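Local coordinates for protein possible thiamine biosynthesis enzyme (Candida albicans, PDB 2X7P) that probably binds a small solute, perhaps a metabolite linked to thiamine biosynthesis, in the cleft of a two-domain fold like that of periplasmic binding proteins, at residues E24-P29 and K260-N265; T93-P98 and W200-V205. The protein carries 1 engineered substitution. All coordinates share one frame; numbering follows the deposited sequence.

Contact 1: E24-P29 and K260-N265; sequences EHFSTP and KTVEFN. With AE3 (2-(2-ethoxyethoxy)ethanol), chain F.
Phe-26 and Val-262 mark the nearest approach of the two backbones, their CA atoms 8.4 Å apart, too far to meet directly, so side chains bridge the gap. Pro-29 points its CG at one face of the Phe-264 ring, 3.5 Å from the centroid and 15° off the normal, a CH-pi contact. CG1 of Val-262 sits against the opposite face, so the phenyl ring is held between a neighbour in its own segment and one from across. Its edge also reaches backbone, with Phe-264 CE1 3.2 Å from Phe-26 O. The Phe-26 ring meets Val-262 through CE1, 3.7 Å from CG2. Residues 24-29 lead through a 3-10 turn into helix 28-35, the first helix of this binding-protein-like fold, and the turn has its own fastenings. Ser-27 OG gives Glu-24 O a hydrogen bond of 2.6 Å in the carbonyl plane, and Thr-28 OG1 bonds to His-25 O at 2.7 Å. Bent at chi2 (-75°), the Glu-24 side chain brings OE1 3.5 Å above the centre of the His-25 imidazole; Tyr-250 OH bonds to the same oxygen. On the cleft side, 2-(2-ethoxyethoxy)ethanol places C6 3.9 Å from Phe-26 CE2, near the ring plane.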
loop_
_atom_site.group_PDB
_atom_site.type_symbol
_atom_site.label_atom_id
_atom_site.label_comp_id
_atom_site.label_asym_id
_atom_site.label_seq_id
_atom_site.Cartn_x
_atom_site.Cartn_y
_atom_site.Cartn_z
ATOM N N GLU A 24 -3.333 7.634 6.714
ATOM C CA GLU A 24 -4.266 6.537 6.927
ATOM C C GLU A 24 -4.082 5.953 8.320
ATOM O O GLU A 24 -3.183 6.354 9.058
ATOM C CB GLU A 24 -4.051 5.445 5.878
ATOM C CG GLU A 24 -4.757 5.692 4.557
ATOM C CD GLU A 24 -6.249 5.436 4.641
ATOM O OE1 GLU A 24 -6.738 5.100 5.740
ATOM O OE2 GLU A 24 -6.935 5.566 3.605
ATOM N N HIS A 25 -4.941 5.004 8.678
ATOM C CA HIS A 25 -4.803 4.298 9.945
ATOM C C HIS A 25 -3.460 3.577 10.014
ATOM O O HIS A 25 -2.918 3.357 11.095
ATOM C CB HIS A 25 -5.951 3.302 10.131
ATOM C CG HIS A 25 -6.457 2.721 8.848
ATOM N ND1 HIS A 25 -5.631 2.112 7.929
ATOM C CD2 HIS A 25 -7.708 2.651 8.334
ATOM C CE1 HIS A 25 -6.350 1.697 6.901
ATOM N NE2 HIS A 25 -7.614 2.011 7.122
ATOM N N PHE A 26 -2.924 3.219 8.851
ATOM C CA PHE A 26 -1.644 2.523 8.776
ATOM C C PHE A 26 -0.476 3.393 9.235
ATOM O O PHE A 26 0.585 2.878 9.584
ATOM C CB PHE A 26 -1.381 2.021 7.354
ATOM C CG PHE A 26 -2.148 0.781 6.995
ATOM C CD1 PHE A 26 -1.763 -0.454 7.489
ATOM C CD2 PHE A 26 -3.251 0.849 6.162
ATOM C CE1 PHE A 26 -2.465 -1.598 7.160
ATOM C CE2 PHE A 26 -3.957 -0.291 5.828
ATOM C CZ PHE A 26 -3.563 -1.516 6.328
ATOM N N SER A 27 -0.670 4.707 9.227
ATOM C CA SER A 27 0.395 5.635 9.596
ATOM C C SER A 27 0.425 5.890 11.099
ATOM O O SER A 27 1.184 6.731 11.580
ATOM C CB SER A 27 0.241 6.960 8.847
ATOM O OG SER A 27 -0.898 7.671 9.299
ATOM N N THR A 28 -0.404 5.157 11.834
ATOM C CA THR A 28 -0.504 5.322 13.281
ATOM C C THR A 28 0.841 5.175 14.003
ATOM O O THR A 28 1.207 6.033 14.805
ATOM C CB THR A 28 -1.545 4.358 13.890
ATOM O OG1 THR A 28 -2.851 4.697 13.410
ATOM C CG2 THR A 28 -1.535 4.450 15.402
ATOM N N PRO A 29 1.579 4.087 13.721
ATOM C CA PRO A 29 2.886 3.900 14.363
ATOM C C PRO A 29 3.829 5.074 14.115
ATOM O O PRO A 29 4.607 5.433 15.000
ATOM C CB PRO A 29 3.428 2.638 13.688
ATOM C CG PRO A 29 2.216 1.895 13.259
ATOM C CD PRO A 29 1.225 2.946 12.858
ATOM N N LYS A 260 -7.807 -5.283 14.468
ATOM C CA LYS A 260 -7.875 -6.737 14.571
ATOM C C LYS A 260 -7.310 -7.425 13.331
ATOM O O LYS A 260 -6.969 -8.608 13.371
ATOM C CB LYS A 260 -9.321 -7.190 14.790
ATOM C CG LYS A 260 -9.876 -6.906 16.176
ATOM C CD LYS A 260 -11.349 -7.279 16.251
ATOM C CE LYS A 260 -11.861 -7.258 17.680
ATOM N NZ LYS A 260 -11.232 -8.325 18.507
ATOM N N THR A 261 -7.212 -6.683 12.234
ATOM C CA THR A 261 -6.812 -7.258 10.955
ATOM C C THR A 261 -5.390 -6.878 10.558
ATOM O O THR A 261 -4.820 -7.463 9.639
ATOM C CB THR A 261 -7.759 -6.810 9.826
ATOM O OG1 THR A 261 -7.564 -5.416 9.561
ATOM C CG2 THR A 261 -9.211 -7.053 10.215
ATOM N N VAL A 262 -4.822 -5.896 11.248
ATOM C CA VAL A 262 -3.521 -5.358 10.862
ATOM C C VAL A 262 -2.372 -5.855 11.734
ATOM O O VAL A 262 -2.461 -5.858 12.962
ATOM C CB VAL A 262 -3.526 -3.817 10.868
ATOM C CG1 VAL A 262 -2.115 -3.280 10.680
ATOM C CG2 VAL A 262 -4.452 -3.292 9.784
ATOM N N GLU A 263 -1.294 -6.275 11.082
ATOM C CA GLU A 263 -0.074 -6.661 11.775
ATOM C C GLU A 263 1.124 -5.935 11.177
ATOM O O GLU A 263 1.574 -6.264 10.080
ATOM C CB GLU A 263 0.148 -8.171 11.693
ATOM C CG GLU A 263 1.462 -8.625 12.308
ATOM C CD GLU A 263 1.764 -10.086 12.046
ATOM O OE1 GLU A 263 0.926 -10.768 11.419
ATOM O OE2 GLU A 263 2.842 -10.553 12.466
ATOM N N PHE A 264 1.634 -4.943 11.897
ATOM C CA PHE A 264 2.824 -4.228 11.459
ATOM C C PHE A 264 4.053 -5.118 11.604
ATOM O O PHE A 264 4.034 -6.099 12.348
ATOM C CB PHE A 264 3.006 -2.937 12.259
ATOM C CG PHE A 264 1.911 -1.931 12.046
ATOM C CD1 PHE A 264 1.967 -1.040 10.987
ATOM C CD2 PHE A 264 0.825 -1.876 12.904
ATOM C CE1 PHE A 264 0.962 -0.113 10.787
ATOM C CE2 PHE A 264 -0.183 -0.952 12.709
ATOM C CZ PHE A 264 -0.115 -0.070 11.650
ATOM N N ASN A 265 5.117 -4.777 10.886
ATOM C CA ASN A 265 6.357 -5.539 10.952
ATOM C C ASN A 265 7.194 -5.147 12.165
ATOM O O ASN A 265 8.026 -4.243 12.092
ATOM C CB ASN A 265 7.168 -5.352 9.670
ATOM C CG ASN A 265 8.458 -6.147 9.676
ATOM O OD1 ASN A 265 8.627 -7.075 10.467
ATOM N ND2 ASN A 265 9.378 -5.788 8.788
HETATM C C1 AE3 F . -2.584 3.880 -3.242
HETATM C C2 AE3 F . -2.210 4.199 -1.799
HETATM O O2 AE3 F . -3.313 3.936 -0.934
HETATM C C3 AE3 F . -2.918 4.076 0.428
HETATM C C4 AE3 F . -4.102 3.913 1.374
HETATM O O3 AE3 F . -4.788 2.692 1.114
HETATM C C5 AE3 F . -4.596 1.757 2.173
HETATM C C6 AE3 F . -5.808 1.741 3.094
HETATM O O4 AE3 F . -6.997 1.955 2.329
#

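Contact 2: T93-P98 and W200-V205; sequences TYVKSP and WSSWVV. With AE3 (2-(2-ethoxyethoxy)ethanol), chain F.
Tyr-94 and Val-95 both direct their backbone N-H groups at Trp-203 O, at 2.9 Å for Tyr-94 N and 3.0 Å for Val-95 N, from the same face of the carbonyl plane; two residues opposite one identify a classic beta bulge at the end of the edge strand 88-95. Beyond it the two segments run together between strands of one five-stranded sheet and strands of the other, the paired crossover expected at the hinge of a type 2 periplasmic-binding-protein fold. The Trp-203 side chain runs from this joint to the cleft. Trp-203 CB lies 3.6 Å from Val-95 CG2 and also meets Tyr-94 CD2, at the edge of the tyrosine ring and in its plane. With CG turned anti to the carbonyl carbon (chi1 -63°), the indole starts off alongside Val-95, whose CG2 touches both CG and CD1. Further out, NE1 lies over the face of the Phe-26 ring, and the benzo ring of the indole reaches the bound glycol ether, Trp-203 CZ2 3.4 Å from C5 and Trp-203 CH2 3.5 Å from C3 of the ligand. Hydroxyls fasten the rest of the hinge. Ser-201 OG donates to Lys-96 O at 2.8 Å, while Ser-97 O accepts from both the N and the OG of Ser-202; the hydroxyl bond is 2.8 Å from Ser-202 OG to Ser-97 O, with a C=O...O angle of 159°.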
loop_
_atom_site.group_PDB
_atom_site.type_symbol
_atom_site.label_atom_id
_atom_site.label_comp_id
_atom_site.label_asym_id
_atom_site.label_seq_id
_atom_site.Cartn_x
_atom_site.Cartn_y
_atom_site.Cartn_z
ATOM N N THR A 93 9.799 -4.126 4.983
ATOM C CA THR A 93 8.350 -4.257 5.058
ATOM C C THR A 93 7.789 -3.437 6.215
ATOM O O THR A 93 8.281 -3.519 7.340
ATOM C CB THR A 93 7.930 -5.728 5.238
ATOM O OG1 THR A 93 8.354 -6.491 4.101
ATOM C CG2 THR A 93 6.421 -5.842 5.388
ATOM N N TYR A 94 6.759 -2.646 5.934
ATOM C CA TYR A 94 6.126 -1.824 6.959
ATOM C C TYR A 94 4.946 -2.555 7.595
ATOM O O TYR A 94 4.781 -2.543 8.815
ATOM C CB TYR A 94 5.672 -0.485 6.373
ATOM C CG TYR A 94 5.014 0.433 7.381
ATOM C CD1 TYR A 94 5.734 0.947 8.451
ATOM C CD2 TYR A 94 3.679 0.792 7.256
ATOM C CE1 TYR A 94 5.141 1.787 9.374
ATOM C CE2 TYR A 94 3.077 1.634 8.173
ATOM C CZ TYR A 94 3.813 2.128 9.230
ATOM O OH TYR A 94 3.220 2.967 10.148
ATOM N N VAL A 95 4.130 -3.188 6.759
ATOM C CA VAL A 95 3.000 -3.975 7.237
ATOM C C VAL A 95 3.087 -5.406 6.719
ATOM O O VAL A 95 3.079 -5.642 5.511
ATOM C CB VAL A 95 1.654 -3.357 6.815
ATOM C CG1 VAL A 95 0.506 -4.272 7.211
ATOM C CG2 VAL A 95 1.486 -1.980 7.437
ATOM N N LYS A 96 3.173 -6.357 7.643
ATOM C CA LYS A 96 3.325 -7.763 7.290
ATOM C C LYS A 96 2.015 -8.361 6.782
ATOM O O LYS A 96 2.012 -9.200 5.882
ATOM C CB LYS A 96 3.847 -8.556 8.490
ATOM C CG LYS A 96 4.144 -10.017 8.198
ATOM C CD LYS A 96 4.770 -10.698 9.407
ATOM C CE LYS A 96 5.067 -12.163 9.129
ATOM N NZ LYS A 96 3.830 -12.933 8.826
ATOM N N SER A 97 0.903 -7.923 7.364
ATOM C CA SER A 97 -0.412 -8.413 6.967
ATOM C C SER A 97 -0.815 -7.860 5.602
ATOM O O SER A 97 -0.411 -6.759 5.230
ATOM C CB SER A 97 -1.461 -8.053 8.022
ATOM O OG SER A 97 -1.496 -6.655 8.250
ATOM N N PRO A 98 -1.617 -8.630 4.850
ATOM C CA PRO A 98 -2.046 -8.241 3.503
ATOM C C PRO A 98 -3.146 -7.185 3.530
ATOM O O PRO A 98 -3.711 -6.904 4.586
ATOM C CB PRO A 98 -2.599 -9.547 2.932
ATOM C CG PRO A 98 -3.102 -10.280 4.123
ATOM C CD PRO A 98 -2.155 -9.944 5.243
ATOM N N TRP A 200 0.453 -10.552 -1.331
ATOM C CA TRP A 200 1.653 -9.985 -0.727
ATOM C C TRP A 200 1.333 -9.183 0.528
ATOM O O TRP A 200 0.168 -8.957 0.854
ATOM C CB TRP A 200 2.354 -9.079 -1.738
ATOM C CG TRP A 200 1.436 -8.051 -2.332
ATOM C CD1 TRP A 200 1.084 -6.852 -1.786
ATOM C CD2 TRP A 200 0.743 -8.140 -3.583
ATOM N NE1 TRP A 200 0.219 -6.186 -2.619
ATOM C CE2 TRP A 200 -0.006 -6.955 -3.731
ATOM C CE3 TRP A 200 0.687 -9.104 -4.595
ATOM C CZ2 TRP A 200 -0.801 -6.709 -4.848
ATOM C CZ3 TRP A 200 -0.104 -8.857 -5.703
ATOM C CH2 TRP A 200 -0.837 -7.670 -5.820
ATOM N N SER A 201 2.378 -8.753 1.230
ATOM C CA SER A 201 2.220 -7.834 2.351
ATOM C C SER A 201 1.832 -6.461 1.814
ATOM O O SER A 201 2.279 -6.060 0.741
ATOM C CB SER A 201 3.510 -7.748 3.167
ATOM O OG SER A 201 3.842 -9.006 3.729
ATOM N N SER A 202 1.007 -5.742 2.568
ATOM C CA SER A 202 0.389 -4.513 2.072
ATOM C C SER A 202 1.330 -3.309 1.942
ATOM O O SER A 202 1.370 -2.665 0.895
ATOM C CB SER A 202 -0.828 -4.147 2.927
ATOM O OG SER A 202 -0.488 -4.079 4.299
ATOM N N TRP A 203 2.078 -3.003 2.999
ATOM C CA TRP A 203 2.901 -1.792 3.018
ATOM C C TRP A 203 4.398 -2.071 3.141
ATOM O O TRP A 203 4.810 -3.030 3.793
ATOM C CB TRP A 203 2.457 -0.865 4.152
ATOM C CG TRP A 203 1.060 -0.358 4.001
ATOM C CD1 TRP A 203 -0.092 -1.073 4.155
ATOM C CD2 TRP A 203 0.661 0.980 3.680
ATOM N NE1 TRP A 203 -1.182 -0.266 3.942
ATOM C CE2 TRP A 203 -0.747 1.001 3.650
ATOM C CE3 TRP A 203 1.359 2.163 3.413
ATOM C CZ2 TRP A 203 -1.470 2.156 3.365
ATOM C CZ3 TRP A 203 0.638 3.308 3.129
ATOM C CH2 TRP A 203 -0.761 3.296 3.107
ATOM N N VAL A 204 5.205 -1.216 2.518
ATOM C CA VAL A 204 6.660 -1.321 2.597
ATOM C C VAL A 204 7.322 0.049 2.723
ATOM O O VAL A 204 6.691 1.080 2.493
ATOM C CB VAL A 204 7.253 -2.030 1.364
ATOM C CG1 VAL A 204 6.798 -3.479 1.307
ATOM C CG2 VAL A 204 6.873 -1.289 0.091
ATOM N N VAL A 205 8.601 0.045 3.085
ATOM C CA VAL A 205 9.385 1.271 3.180
ATOM C C VAL A 205 10.331 1.374 1.990
ATOM O O VAL A 205 11.066 0.435 1.691
ATOM C CB VAL A 205 10.207 1.312 4.478
ATOM C CG1 VAL A 205 11.034 2.590 4.543
ATOM C CG2 VAL A 205 9.293 1.199 5.689
HETATM C C1 AE3 F . -2.584 3.880 -3.242
HETATM C C2 AE3 F . -2.210 4.199 -1.799
HETATM O O2 AE3 F . -3.313 3.936 -0.934
HETATM C C3 AE3 F . -2.918 4.076 0.428
HETATM C C4 AE3 F . -4.102 3.913 1.374
HETATM O O3 AE3 F . -4.788 2.692 1.114
HETATM C C5 AE3 F . -4.596 1.757 2.173
HETATM C C6 AE3 F . -5.808 1.741 3.094
HETATM O O4 AE3 F . -6.997 1.955 2.329
#

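From the N terminus, the chain passes through 24-29 into helix 28-35, completes strand 69-73 and reaches 93-98, where it leaves the first sheet. After the second sheet's strands, it returns at 200-205, and contact 2 closes a loop spanning that excursion. Helices follow until 260-265 comes back to 24-29; contact 1 thus closes a larger loop, within which contact 2 lies whole. The first contact ties the opening helix to the loop between helices 252-259 and 275-288, the second the two interdomain crossovers. With centres 10 Å apart they are joined by probable hydrogen bonds, Tyr-94 OH to Phe-26 O at 2.7 Å and Glu-263 N to Ser-97 OG at 2.9 Å, and both touch the glycol ether.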